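PDB 5A8S: polyhedrin from Antheraea mylitta cypovirus 4, which probably builds the crystalline matrix of the polyhedra, the occlusion bodies that enclose cypovirus particles and shelter them outside the insect host. Local coordinates for residues Y46-Y51 against L71-T76; D80-T85 against D109-M114; A30-D35 against T185-G190. All coordinates share one frame; numbering follows the deposited sequence.

Interaction 1 (Y46-Y51 against L71-T76)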
ATOM      1  N   TYR A  46      20.049 -14.177  -5.378  1.00  7.47           N
ATOM      2  CA  TYR A  46      19.523 -15.511  -5.683  1.00 12.19           C
ATOM      3  C   TYR A  46      20.594 -16.591  -5.871  1.00  7.96           C
ATOM      4  O   TYR A  46      21.725 -16.303  -6.261  1.00  7.47           O
ATOM      5  CB  TYR A  46      18.619 -15.448  -6.913  1.00  7.57           C
ATOM      6  CG  TYR A  46      17.429 -14.554  -6.688  1.00  8.87           C
ATOM      7  CD1 TYR A  46      16.462 -14.884  -5.742  1.00  8.88           C
ATOM      8  CD2 TYR A  46      17.280 -13.371  -7.396  1.00  7.13           C
ATOM      9  CE1 TYR A  46      15.372 -14.073  -5.526  1.00  7.64           C
ATOM     10  CE2 TYR A  46      16.189 -12.550  -7.184  1.00  8.77           C
ATOM     11  CZ  TYR A  46      15.247 -12.896  -6.238  1.00 10.51           C
ATOM     12  OH  TYR A  46      14.156 -12.092  -6.025  1.00 10.82           O
ATOM     13  N   PRO A  47      20.230 -17.847  -5.595  1.00  7.18           N
ATOM     14  CA  PRO A  47      21.083 -19.001  -5.875  1.00  7.09           C
ATOM     15  C   PRO A  47      21.608 -18.981  -7.316  1.00  8.82           C
ATOM     16  O   PRO A  47      22.725 -19.432  -7.588  1.00  8.90           O
ATOM     17  CB  PRO A  47      20.128 -20.181  -5.668  1.00  5.81           C
ATOM     18  CG  PRO A  47      19.206 -19.698  -4.587  1.00  6.76           C
ATOM     19  CD  PRO A  47      18.975 -18.244  -4.926  1.00  7.93           C
ATOM     20  N   SER A  48      20.809 -18.433  -8.225  1.00 10.02           N
ATOM     21  CA  SER A  48      21.125 -18.444  -9.645  1.00  6.36           C
ATOM     22  C   SER A  48      22.233 -17.464 -10.011  1.00  9.30           C
ATOM     23  O   SER A  48      22.671 -17.423 -11.161  1.00  6.96           O
ATOM     24  CB  SER A  48      19.887 -18.069 -10.446  1.00  9.20           C
ATOM     25  OG  SER A  48      19.601 -16.698 -10.251  1.00  7.83           O
ATOM     26  N   GLY A  49      22.673 -16.665  -9.050  1.00  8.70           N
ATOM     27  CA  GLY A  49      23.653 -15.638  -9.330  1.00  4.16           C
ATOM     28  C   GLY A  49      23.030 -14.337  -9.805  1.00  5.87           C
ATOM     29  O   GLY A  49      23.729 -13.338  -9.989  1.00  9.06           O
ATOM     30  N   ARG A  50      21.715 -14.340 -10.006  1.00  9.27           N
ATOM     31  CA  ARG A  50      20.997 -13.117 -10.354  1.00  4.23           C
ATOM     32  C   ARG A  50      20.553 -12.403  -9.069  1.00  6.93           C
ATOM     33  O   ARG A  50      20.638 -12.968  -7.981  1.00  7.62           O
ATOM     34  CB  ARG A  50      19.808 -13.447 -11.257  1.00  4.59           C
ATOM     35  CG  ARG A  50      20.217 -14.253 -12.486  1.00  8.81           C
ATOM     36  CD  ARG A  50      19.030 -14.633 -13.376  1.00 13.22           C
ATOM     37  NE  ARG A  50      18.386 -13.471 -13.989  1.00  6.93           N
ATOM     38  CZ  ARG A  50      17.127 -13.096 -13.767  1.00 14.89           C
ATOM     39  NH1 ARG A  50      16.352 -13.773 -12.931  1.00 14.63           N
ATOM     40  NH2 ARG A  50      16.639 -12.027 -14.378  1.00 11.77           N
ATOM     41  N   TYR A  51      20.100 -11.163  -9.206  1.00  7.72           N
ATOM     42  CA  TYR A  51      19.669 -10.357  -8.075  1.00  6.69           C
ATOM     43  C   TYR A  51      18.383  -9.620  -8.429  1.00  7.67           C
ATOM     44  O   TYR A  51      18.052  -9.452  -9.600  1.00  7.40           O
ATOM     45  CB  TYR A  51      20.727  -9.316  -7.717  1.00  7.24           C
ATOM     46  CG  TYR A  51      22.027  -9.869  -7.175  1.00  9.13           C
ATOM     47  CD1 TYR A  51      22.935 -10.527  -8.003  1.00  6.89           C
ATOM     48  CD2 TYR A  51      22.359  -9.706  -5.836  1.00  7.42           C
ATOM     49  CE1 TYR A  51      24.139 -11.023  -7.499  1.00  9.90           C
ATOM     50  CE2 TYR A  51      23.544 -10.190  -5.327  1.00 10.34           C
ATOM     51  CZ  TYR A  51      24.434 -10.845  -6.158  1.00  8.60           C
ATOM     52  OH  TYR A  51      25.618 -11.315  -5.628  1.00 11.96           O
ATOM     53  N   LEU A  71       9.481 -12.100  -2.670  1.00  6.51           N
ATOM     54  CA  LEU A  71      10.920 -12.304  -2.597  1.00  6.81           C
ATOM     55  C   LEU A  71      11.459 -13.237  -3.689  1.00  7.86           C
ATOM     56  O   LEU A  71      12.663 -13.255  -3.953  1.00  9.36           O
ATOM     57  CB  LEU A  71      11.292 -12.857  -1.213  1.00  6.37           C
ATOM     58  CG  LEU A  71      11.259 -11.843  -0.058  1.00  9.79           C
ATOM     59  CD1 LEU A  71      11.387 -12.541   1.284  1.00  9.58           C
ATOM     60  CD2 LEU A  71      12.369 -10.794  -0.223  1.00  8.27           C
ATOM     61  N   LEU A  72      10.582 -14.007  -4.324  1.00  5.57           N
ATOM     62  CA  LEU A  72      11.016 -14.997  -5.322  1.00 10.39           C
ATOM     63  C   LEU A  72      11.615 -14.353  -6.580  1.00  8.05           C
ATOM     64  O   LEU A  72      11.132 -13.329  -7.065  1.00  9.40           O
ATOM     65  CB  LEU A  72       9.850 -15.896  -5.743  1.00  9.00           C
ATOM     66  CG  LEU A  72       9.170 -16.734  -4.660  1.00  7.93           C
ATOM     67  CD1 LEU A  72       8.005 -17.513  -5.266  1.00  4.93           C
ATOM     68  CD2 LEU A  72      10.169 -17.674  -4.004  1.00 10.68           C
ATOM     69  N   GLU A  73      12.660 -14.973  -7.115  1.00  9.72           N
ATOM     70  CA  GLU A  73      13.218 -14.569  -8.408  1.00  9.20           C
ATOM     71  C   GLU A  73      12.114 -14.507  -9.481  1.00  9.56           C
ATOM     72  O   GLU A  73      11.261 -15.399  -9.547  1.00 10.44           O
ATOM     73  CB  GLU A  73      14.295 -15.582  -8.813  1.00 11.53           C
ATOM     74  CG  GLU A  73      15.165 -15.165  -9.972  1.00 11.43           C
ATOM     75  CD  GLU A  73      16.241 -16.198 -10.297  1.00 13.62           C
ATOM     76  OE1 GLU A  73      16.147 -17.360  -9.842  1.00 15.45           O
ATOM     77  OE2 GLU A  73      17.188 -15.844 -11.019  1.00 15.10           O
ATOM     78  N   ASP A  74      12.143 -13.456 -10.266  1.00 10.62           N
ATOM     79  CA  ASP A  74      11.224 -13.215 -11.394  1.00 13.22           C
ATOM     80  C   ASP A  74       9.802 -12.922 -11.004  1.00 10.03           C
ATOM     81  O   ASP A  74       9.003 -12.808 -11.881  1.00 19.59           O
ATOM     82  CB  ASP A  74      11.322 -14.308 -12.444  1.00 15.07           C
ATOM     83  CG  ASP A  74      12.734 -14.522 -12.852  1.00 21.77           C
ATOM     84  OD1 ASP A  74      13.404 -13.521 -13.039  1.00 16.20           O
ATOM     85  OD2 ASP A  74      13.165 -15.652 -12.864  1.00 19.29           O
ATOM     86  N   THR A  75       9.510 -12.708  -9.716  1.00 15.59           N
ATOM     87  CA  THR A  75       8.241 -12.081  -9.361  1.00 11.56           C
ATOM     88  C   THR A  75       8.444 -10.545  -9.285  1.00 12.37           C
ATOM     89  O   THR A  75       9.539 -10.070  -9.167  1.00 11.54           O
ATOM     90  CB  THR A  75       7.562 -12.613  -8.058  1.00 10.78           C
ATOM     91  OG1 THR A  75       8.334 -12.244  -6.947  1.00  9.91           O
ATOM     92  CG2 THR A  75       7.377 -14.107  -8.088  1.00  5.95           C
ATOM     93  N   THR A  76       7.352  -9.815  -9.427  1.00  9.65           N
ATOM     94  CA  THR A  76       7.376  -8.381  -9.283  1.00 11.44           C
ATOM     95  C   THR A  76       6.297  -7.913  -8.309  1.00 16.65           C
ATOM     96  O   THR A  76       6.273  -6.776  -7.953  1.00 15.64           O
ATOM     97  CB  THR A  76       7.187  -7.662 -10.632  1.00 14.16           C
ATOM     98  OG1 THR A  76       5.936  -8.015 -11.214  1.00 16.44           O
ATOM     99  CG2 THR A  76       8.295  -8.003 -11.581  1.00 15.24           C
TER
HETATM  100  O   HOH W   1      17.768 -18.580  -8.167  1.00 12.77           O

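Interaction 2 (D80-T85 against D109-M114)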
ATOM      1  N   ASP A  80       2.769 -15.464  -8.061  1.00 13.49           N
ATOM      2  CA  ASP A  80       3.730 -16.423  -8.582  1.00 10.70           C
ATOM      3  C   ASP A  80       3.143 -17.147  -9.794  1.00 10.51           C
ATOM      4  O   ASP A  80       2.296 -18.033  -9.646  1.00 13.89           O
ATOM      5  CB  ASP A  80       4.117 -17.429  -7.487  1.00  7.26           C
ATOM      6  CG  ASP A  80       5.043 -18.525  -8.000  1.00 16.34           C
ATOM      7  OD1 ASP A  80       5.564 -18.356  -9.111  1.00 14.15           O
ATOM      8  OD2 ASP A  80       5.256 -19.547  -7.303  1.00 12.00           O
ATOM      9  N   PRO A  81       3.600 -16.778 -11.002  1.00 14.30           N
ATOM     10  CA  PRO A  81       3.087 -17.388 -12.235  1.00 17.81           C
ATOM     11  C   PRO A  81       3.365 -18.890 -12.329  1.00 20.79           C
ATOM     12  O   PRO A  81       2.624 -19.606 -12.999  1.00 20.69           O
ATOM     13  CB  PRO A  81       3.847 -16.665 -13.348  1.00 20.15           C
ATOM     14  CG  PRO A  81       4.491 -15.491 -12.731  1.00 18.12           C
ATOM     15  CD  PRO A  81       4.594 -15.724 -11.263  1.00 18.49           C
ATOM     16  N   ARG A  82       4.425 -19.362 -11.684  1.00 12.01           N
ATOM     17  CA  ARG A  82       4.759 -20.782 -11.752  1.00 16.56           C
ATOM     18  C   ARG A  82       3.664 -21.636 -11.123  1.00 20.93           C
ATOM     19  O   ARG A  82       3.420 -22.766 -11.549  1.00 28.47           O
ATOM     20  CB  ARG A  82       6.076 -21.077 -11.024  1.00 18.67           C
ATOM     21  CG  ARG A  82       6.337 -22.596 -10.845  1.00 18.65           C
ATOM     22  CD  ARG A  82       7.452 -22.917  -9.833  1.00 20.37           C
ATOM     23  NE  ARG A  82       7.872 -24.320  -9.935  1.00 27.05           N
ATOM     24  CZ  ARG A  82       8.637 -24.951  -9.047  1.00 31.40           C
ATOM     25  NH1 ARG A  82       9.076 -24.309  -7.975  1.00 19.41           N
ATOM     26  NH2 ARG A  82       8.966 -26.229  -9.233  1.00 18.59           N
ATOM     27  N   THR A  83       3.014 -21.073 -10.109  1.00 24.26           N
ATOM     28  CA  THR A  83       2.192 -21.835  -9.177  1.00 21.09           C
ATOM     29  C   THR A  83       0.716 -21.450  -9.270  1.00 10.40           C
ATOM     30  O   THR A  83       0.297 -20.458  -8.675  1.00 25.45           O
ATOM     31  CB  THR A  83       2.662 -21.568  -7.723  1.00 29.43           C
ATOM     32  OG1 THR A  83       4.020 -22.019  -7.543  1.00 16.67           O
ATOM     33  CG2 THR A  83       1.737 -22.254  -6.714  1.00 15.40           C
ATOM     34  N   ASN A  84      -0.061 -22.219 -10.028  1.00 13.46           N
ATOM     35  CA  ASN A  84      -1.506 -22.019 -10.082  1.00 10.93           C
ATOM     36  C   ASN A  84      -2.121 -22.589  -8.808  1.00 15.16           C
ATOM     37  O   ASN A  84      -2.078 -23.788  -8.588  1.00 12.42           O
ATOM     38  CB  ASN A  84      -2.089 -22.708 -11.311  1.00 21.64           C
ATOM     39  CG  ASN A  84      -3.586 -22.499 -11.447  1.00 19.46           C
ATOM     40  OD1 ASN A  84      -4.306 -22.360 -10.453  1.00 27.15           O
ATOM     41  ND2 ASN A  84      -4.067 -22.485 -12.680  1.00 30.64           N
ATOM     42  N   THR A  85      -2.690 -21.733  -7.968  1.00 14.65           N
ATOM     43  CA  THR A  85      -3.055 -22.153  -6.617  1.00 12.61           C
ATOM     44  C   THR A  85      -4.266 -23.074  -6.564  1.00 13.17           C
ATOM     45  O   THR A  85      -4.645 -23.533  -5.488  1.00 12.44           O
ATOM     46  CB  THR A  85      -3.294 -20.951  -5.675  1.00 15.57           C
ATOM     47  OG1 THR A  85      -4.276 -20.069  -6.241  1.00 12.39           O
ATOM     48  CG2 THR A  85      -1.987 -20.193  -5.450  1.00 15.51           C
ATOM     49  N   ASP A 109      12.706 -24.125  -2.969  1.00  9.23           N
ATOM     50  CA  ASP A 109      12.419 -23.493  -4.244  1.00  8.25           C
ATOM     51  C   ASP A 109      13.604 -22.600  -4.562  1.00  8.64           C
ATOM     52  O   ASP A 109      13.868 -21.661  -3.821  1.00  7.01           O
ATOM     53  CB  ASP A 109      11.123 -22.671  -4.136  1.00  6.02           C
ATOM     54  CG  ASP A 109      10.636 -22.184  -5.475  1.00 14.40           C
ATOM     55  OD1 ASP A 109      11.477 -21.737  -6.284  1.00 10.41           O
ATOM     56  OD2 ASP A 109       9.417 -22.259  -5.722  1.00 11.71           O
ATOM     57  N   THR A 110      14.334 -22.893  -5.642  1.00  5.82           N
ATOM     58  CA  THR A 110      15.634 -22.252  -5.854  1.00  8.90           C
ATOM     59  C   THR A 110      15.510 -20.788  -6.264  1.00 10.08           C
ATOM     60  O   THR A 110      16.505 -20.074  -6.376  1.00  9.31           O
ATOM     61  CB  THR A 110      16.507 -23.020  -6.868  1.00  8.29           C
ATOM     62  OG1 THR A 110      15.808 -23.155  -8.104  1.00 13.55           O
ATOM     63  CG2 THR A 110      16.860 -24.418  -6.323  1.00  7.20           C
ATOM     64  N   ARG A 111      14.276 -20.348  -6.472  1.00  7.51           N
ATOM     65  CA  ARG A 111      13.980 -18.938  -6.676  1.00  9.06           C
ATOM     66  C   ARG A 111      13.994 -18.153  -5.371  1.00  6.79           C
ATOM     67  O   ARG A 111      13.926 -16.926  -5.382  1.00  7.88           O
ATOM     68  CB  ARG A 111      12.597 -18.784  -7.313  1.00  7.68           C
ATOM     69  CG  ARG A 111      12.484 -19.335  -8.718  1.00  8.74           C
ATOM     70  CD  ARG A 111      11.038 -19.244  -9.195  1.00  8.82           C
ATOM     71  NE  ARG A 111      10.124 -19.957  -8.304  1.00  9.44           N
ATOM     72  CZ  ARG A 111       8.804 -19.835  -8.344  1.00  7.91           C
ATOM     73  NH1 ARG A 111       8.245 -19.024  -9.231  1.00  8.49           N
ATOM     74  NH2 ARG A 111       8.041 -20.527  -7.511  1.00 10.41           N
ATOM     75  N   TYR A 112      14.050 -18.830  -4.231  1.00  8.58           N
ATOM     76  CA  TYR A 112      14.051 -18.093  -2.968  1.00  7.76           C
ATOM     77  C   TYR A 112      15.470 -17.592  -2.673  1.00  8.80           C
ATOM     78  O   TYR A 112      16.435 -18.324  -2.871  1.00  9.77           O
ATOM     79  CB  TYR A 112      13.526 -18.951  -1.807  1.00  9.15           C
ATOM     80  CG  TYR A 112      13.421 -18.136  -0.541  1.00  7.81           C
ATOM     81  CD1 TYR A 112      12.286 -17.399  -0.267  1.00  9.95           C
ATOM     82  CD2 TYR A 112      14.488 -18.061   0.343  1.00  8.40           C
ATOM     83  CE1 TYR A 112      12.201 -16.613   0.874  1.00 10.81           C
ATOM     84  CE2 TYR A 112      14.416 -17.291   1.482  1.00  9.56           C
ATOM     85  CZ  TYR A 112      13.272 -16.562   1.737  1.00 14.08           C
ATOM     86  OH  TYR A 112      13.190 -15.792   2.872  1.00 11.89           O
ATOM     87  N   PRO A 113      15.606 -16.344  -2.196  1.00  8.65           N
ATOM     88  CA  PRO A 113      16.954 -15.767  -2.098  1.00  3.98           C
ATOM     89  C   PRO A 113      17.765 -16.299  -0.914  1.00  7.99           C
ATOM     90  O   PRO A 113      17.202 -16.749   0.082  1.00  6.80           O
ATOM     91  CB  PRO A 113      16.678 -14.275  -1.943  1.00  5.95           C
ATOM     92  CG  PRO A 113      15.346 -14.226  -1.244  1.00  7.17           C
ATOM     93  CD  PRO A 113      14.561 -15.385  -1.782  1.00  8.64           C
ATOM     94  N   MET A 114      19.085 -16.262  -1.043  1.00  7.18           N
ATOM     95  CA  MET A 114      19.981 -16.685   0.030  1.00 10.05           C
ATOM     96  C   MET A 114      20.113 -15.623   1.118  1.00  8.71           C
ATOM     97  O   MET A 114      20.475 -15.921   2.257  1.00 11.37           O
ATOM     98  CB  MET A 114      21.351 -17.014  -0.570  1.00  9.59           C
ATOM     99  CG  MET A 114      21.215 -17.880  -1.816  1.00 10.49           C
ATOM    100  SD  MET A 114      22.732 -18.680  -2.316  1.00 13.71           S
ATOM    101  CE  MET A 114      23.599 -17.306  -3.078  1.00  9.55           C
TER

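Interaction 3 (A30-D35 against T185-G190)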
ATOM      1  N   ALA A  30      22.146  18.539   0.796  1.00  9.47           N
ATOM      2  CA  ALA A  30      20.767  18.755   0.370  1.00 10.57           C
ATOM      3  C   ALA A  30      19.856  17.646   0.902  1.00 10.37           C
ATOM      4  O   ALA A  30      18.685  17.878   1.195  1.00 12.56           O
ATOM      5  CB  ALA A  30      20.677  18.829  -1.153  1.00 10.91           C
ATOM      6  N   PRO A  31      20.383  16.420   1.010  1.00 10.32           N
ATOM      7  CA  PRO A  31      19.551  15.351   1.574  1.00  7.56           C
ATOM      8  C   PRO A  31      19.105  15.622   3.008  1.00 11.68           C
ATOM      9  O   PRO A  31      18.106  15.044   3.435  1.00  9.21           O
ATOM     10  CB  PRO A  31      20.472  14.131   1.527  1.00  8.79           C
ATOM     11  CG  PRO A  31      21.408  14.426   0.374  1.00  7.43           C
ATOM     12  CD  PRO A  31      21.650  15.905   0.460  1.00 10.99           C
ATOM     13  N   TYR A  32      19.822  16.482   3.732  1.00 11.61           N
ATOM     14  CA  TYR A  32      19.460  16.815   5.117  1.00 11.65           C
ATOM     15  C   TYR A  32      18.370  17.896   5.226  1.00  9.86           C
ATOM     16  O   TYR A  32      17.903  18.198   6.328  1.00 13.93           O
ATOM     17  CB  TYR A  32      20.692  17.287   5.895  1.00 10.97           C
ATOM     18  CG  TYR A  32      21.828  16.289   5.919  1.00 11.84           C
ATOM     19  CD1 TYR A  32      21.601  14.948   6.212  1.00 11.44           C
ATOM     20  CD2 TYR A  32      23.127  16.688   5.645  1.00 12.86           C
ATOM     21  CE1 TYR A  32      22.644  14.037   6.231  1.00 17.64           C
ATOM     22  CE2 TYR A  32      24.171  15.789   5.660  1.00 12.92           C
ATOM     23  CZ  TYR A  32      23.926  14.463   5.953  1.00 13.94           C
ATOM     24  OH  TYR A  32      24.975  13.571   5.964  1.00 15.80           O
ATOM     25  N   VAL A  33      17.975  18.499   4.113  1.00  8.72           N
ATOM     26  CA  VAL A  33      16.868  19.451   4.155  1.00 12.42           C
ATOM     27  C   VAL A  33      15.606  18.607   4.242  1.00 14.02           C
ATOM     28  O   VAL A  33      15.342  17.807   3.346  1.00 16.41           O
ATOM     29  CB  VAL A  33      16.829  20.354   2.906  1.00  8.20           C
ATOM     30  CG1 VAL A  33      15.638  21.308   2.961  1.00 11.59           C
ATOM     31  CG2 VAL A  33      18.136  21.146   2.760  1.00 11.39           C
ATOM     32  N   GLN A  34      14.844  18.748   5.323  1.00 10.00           N
ATOM     33  CA  GLN A  34      13.704  17.857   5.552  1.00 10.25           C
ATOM     34  C   GLN A  34      12.740  17.863   4.360  1.00 16.59           C
ATOM     35  O   GLN A  34      12.558  18.887   3.703  1.00 13.76           O
ATOM     36  CB  GLN A  34      12.985  18.217   6.855  1.00  8.17           C
ATOM     37  CG  GLN A  34      13.860  18.016   8.100  1.00  9.94           C
ATOM     38  CD  GLN A  34      13.820  16.591   8.647  1.00 17.79           C
ATOM     39  OE1 GLN A  34      12.852  15.854   8.431  1.00 12.15           O
ATOM     40  NE2 GLN A  34      14.871  16.203   9.370  1.00 12.90           N
ATOM     41  N   ASP A  35      12.144  16.697   4.100  1.00 10.98           N
ATOM     42  CA  ASP A  35      11.327  16.431   2.909  1.00  9.16           C
ATOM     43  C   ASP A  35      12.143  16.321   1.609  1.00 17.32           C
ATOM     44  O   ASP A  35      11.581  16.294   0.515  1.00 16.37           O
ATOM     45  CB  ASP A  35      10.176  17.439   2.752  1.00 10.80           C
ATOM     46  CG  ASP A  35       8.795  16.777   2.844  1.00 24.18           C
ATOM     47  OD1 ASP A  35       8.704  15.533   2.818  1.00 20.30           O
ATOM     48  OD2 ASP A  35       7.784  17.501   2.919  1.00 25.03           O
ATOM     49  N   THR A 185      13.130   6.153   8.842  1.00  6.16           N
ATOM     50  CA  THR A 185      12.444   7.438   8.922  1.00  8.80           C
ATOM     51  C   THR A 185      13.451   8.566   8.834  1.00 13.58           C
ATOM     52  O   THR A 185      14.649   8.363   9.039  1.00  8.87           O
ATOM     53  CB  THR A 185      11.657   7.625  10.243  1.00 13.31           C
ATOM     54  OG1 THR A 185      12.545   8.050  11.288  1.00 15.99           O
ATOM     55  CG2 THR A 185      10.958   6.348  10.654  1.00 10.81           C
ATOM     56  N   ALA A 186      12.949   9.760   8.543  1.00  6.61           N
ATOM     57  CA  ALA A 186      13.769  10.962   8.542  1.00  8.85           C
ATOM     58  C   ALA A 186      14.322  11.191   9.947  1.00  8.22           C
ATOM     59  O   ALA A 186      13.655  10.899  10.939  1.00  7.28           O
ATOM     60  CB  ALA A 186      12.928  12.161   8.094  1.00  8.29           C
ATOM     61  N   ARG A 187      15.540  11.714  10.024  1.00  7.95           N
ATOM     62  CA  ARG A 187      16.174  12.023  11.299  1.00 12.45           C
ATOM     63  C   ARG A 187      15.327  13.047  12.031  1.00 10.37           C
ATOM     64  O   ARG A 187      14.655  13.863  11.399  1.00 14.69           O
ATOM     65  CB  ARG A 187      17.581  12.572  11.054  1.00 11.37           C
ATOM     66  CG  ARG A 187      18.425  12.773  12.312  1.00 10.71           C
ATOM     67  CD  ARG A 187      19.869  13.062  11.926  1.00  7.38           C
ATOM     68  NE  ARG A 187      20.346  12.025  11.014  1.00  8.11           N
ATOM     69  CZ  ARG A 187      21.220  12.212  10.033  1.00 12.07           C
ATOM     70  NH1 ARG A 187      21.770  13.404   9.822  1.00 10.01           N
ATOM     71  NH2 ARG A 187      21.550  11.193   9.254  1.00  7.64           N
ATOM     72  N   GLN A 188      15.322  12.988  13.361  1.00  9.99           N
ATOM     73  CA  GLN A 188      14.635  14.006  14.143  1.00  7.98           C
ATOM     74  C   GLN A 188      15.075  15.375  13.613  1.00 10.89           C
ATOM     75  O   GLN A 188      16.237  15.568  13.268  1.00  9.88           O
ATOM     76  CB  GLN A 188      14.921  13.851  15.652  1.00  5.66           C
ATOM     77  CG  GLN A 188      16.333  14.194  16.109  1.00 10.35           C
ATOM     78  CD  GLN A 188      17.315  13.034  15.996  1.00 16.61           C
ATOM     79  OE1 GLN A 188      17.184  12.172  15.129  1.00 13.93           O
ATOM     80  NE2 GLN A 188      18.317  13.016  16.877  1.00 13.63           N
ATOM     81  N   ASP A 189      14.132  16.303  13.519  1.00  8.36           N
ATOM     82  CA  ASP A 189      14.389  17.630  12.948  1.00  8.70           C
ATOM     83  C   ASP A 189      14.949  18.549  14.026  1.00 13.46           C
ATOM     84  O   ASP A 189      14.319  19.539  14.396  1.00 13.26           O
ATOM     85  CB  ASP A 189      13.080  18.194  12.380  1.00  9.02           C
ATOM     86  CG  ASP A 189      13.265  19.492  11.600  1.00 11.66           C
ATOM     87  OD1 ASP A 189      14.374  19.768  11.107  1.00 11.13           O
ATOM     88  OD2 ASP A 189      12.269  20.227  11.453  1.00 14.95           O
ATOM     89  N   GLY A 190      16.134  18.222  14.532  1.00  7.42           N
ATOM     90  CA  GLY A 190      16.656  18.892  15.712  1.00  7.63           C
ATOM     91  C   GLY A 190      15.735  18.614  16.881  1.00  8.09           C
ATOM     92  O   GLY A 190      15.354  17.466  17.105  1.00 11.01           O
TER
HETATM   93  O   HOH W   2      11.930  14.528  10.618  1.00 13.62           O
HETATM   94  O   HOH W   3      16.537  18.363  10.118  1.00 15.03           O

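Interaction 1 (Y46-Y51 against L71-T76)
E73 lies across the ring of Y46, which ends on L71. CB of E73 sits above the ring centre, 3.6 Å from the Y46 centroid and only 4° off its normal, a CH-pi contact. CG, anti to the backbone N (chi1 -168°), stays over the ring near CD2, and an extended chain (chi2 178°) carries CD beyond it, the carboxylate almost parallel to the ring. At the tip the two oxygens part company. OE2 takes hydrogen bonds from S48 OG (2.7 Å from E73 OE2) and R50 NH1 (2.9 Å from the same OE2), which arrive from opposite faces of the carboxylate plane. OE1 instead accepts from a water, 2.6 Å away, that makes a weak bond with the backbone N of S48. R50 NH1 also reaches the syn lone pair of D74 OD1 at 3.0 Å, so one nitrogen bridges two acids, and the positive charge would be expected to stabilise both carboxylates. S48 OG accepts in turn from R50 N in an ST turn. At the far end of the ring, Y46 OH donates a hydrogen bond to L71 O, 2.8 Å away, from above the carbonyl plane. The segment 46-51 is the tip of the hairpin between strands 38-45 and 51-58, a type I turn with a G1 bulge at G49. It meets the type II turn L72-T75 that follows helix 68-71. P113 also packs on Y46, E215 of strand 210-216 pairs with R50 NH2, and T85 of the second subunit bonds D74 OD1.

Interaction 2 (D80-T85 against D109-M114)
R82 lays its aliphatic chain over the guanidinium of R111: CD stands above one face, toward the rim, 3.4 Å from R111 NH2. R82 CG is anti to the backbone N (chi1 169°) and the chain runs extended to NE, passing over R111 to reach D109 at an edge of the same guanidinium. There R82 NH1 makes a salt bridge to D109 OD2 at 3.1 Å, the guanidinium nearly perpendicular to the carboxylate, and E106 and E105 hold its two terminal nitrogens. R111 itself is clasped at two edges. End-on, its NH1 meets D80 OD1 at 2.8 Å and its NH2 meets D80 OD2 at 3.0 Å; side-on, NE and NH2 bind the two oxygens of D109, with NE to D109 OD1 almost straight (175°). Both acids also accept a backbone N-H of their own turns: D80 OD1 accepts from R82 N and D109 OD1 from R111 N, two Asx turns that coincide with the type I turns D80-T83 and D109-Y112. The four-residue salt-bridge network joins these two turns, in the loops before and after helix 92-97. Around D80 the donors divide between the faces of the carboxylate: R82 N and R111 NH1 approach OD1 from opposite sides, as T83 OG1 and R111 NH2 do at OD2. R82 NH1 and R111 NH2 come within 3.9 Å, a proximity of like charges that the surrounding carboxylates probably offset.

Interaction 3 (A30-D35 against T185-G190)
The ring of Y32 and the guanidinium of R187 meet obliquely, their planes 48° apart, with R187 NH1 3.7 Å from Y32 CE1 and neither group lying flat on the other. The amide of Q34 and the carboxylate of D189 are also turned against each other, by 41°, and Q34 CG approaches D189 OD1 to 3.5 Å. The contact joins the 3-10 turn and loop after helix 15-29 to the loop that leaves strand 179-185, where D189 centres an inverse gamma turn. Q34 carries most of it: its chain bends at chi2 (-86°), which sets CD on the side of R187 O, and NE2 donates to R187 O at 3.1 Å. The other amide atom, OE1, lies 3.7 Å from A186 CB and also accepts from R194 NH1. R187 NH2 is engaged by I124 O, so its guanidinium is anchored beside Y32 by a bond outside the two loops. R148 of the second subunit binds the backbone oxygen of Q34. Two waters complete the bridge: one donates to both Q34 OE1 and R187 O, while the other accepts from Q34 NE2 and donates to D189 OD1, 2.8 Å away.

Overall arrangement
Interactions 1 and 2 are neighbours, their centres about 9 Å apart. The backbone joins them: E73 N lies 2.9 Å from R111 O, probably a hydrogen bond, and P47 packs against T110 and Y112. The two also meet between subunits, since the same T85-D74 bond belongs to both, one residue on each side of the subunit boundary, so both take part in the trimer interface. Interaction 3 stands apart, on the opposite side of the chain's centre, with centres about 33 Å from interaction 1 and 39 Å from interaction 2. Its segments 30-35 and 185-190 bracket both others along the chain, and like interaction 1 it touches the second subunit.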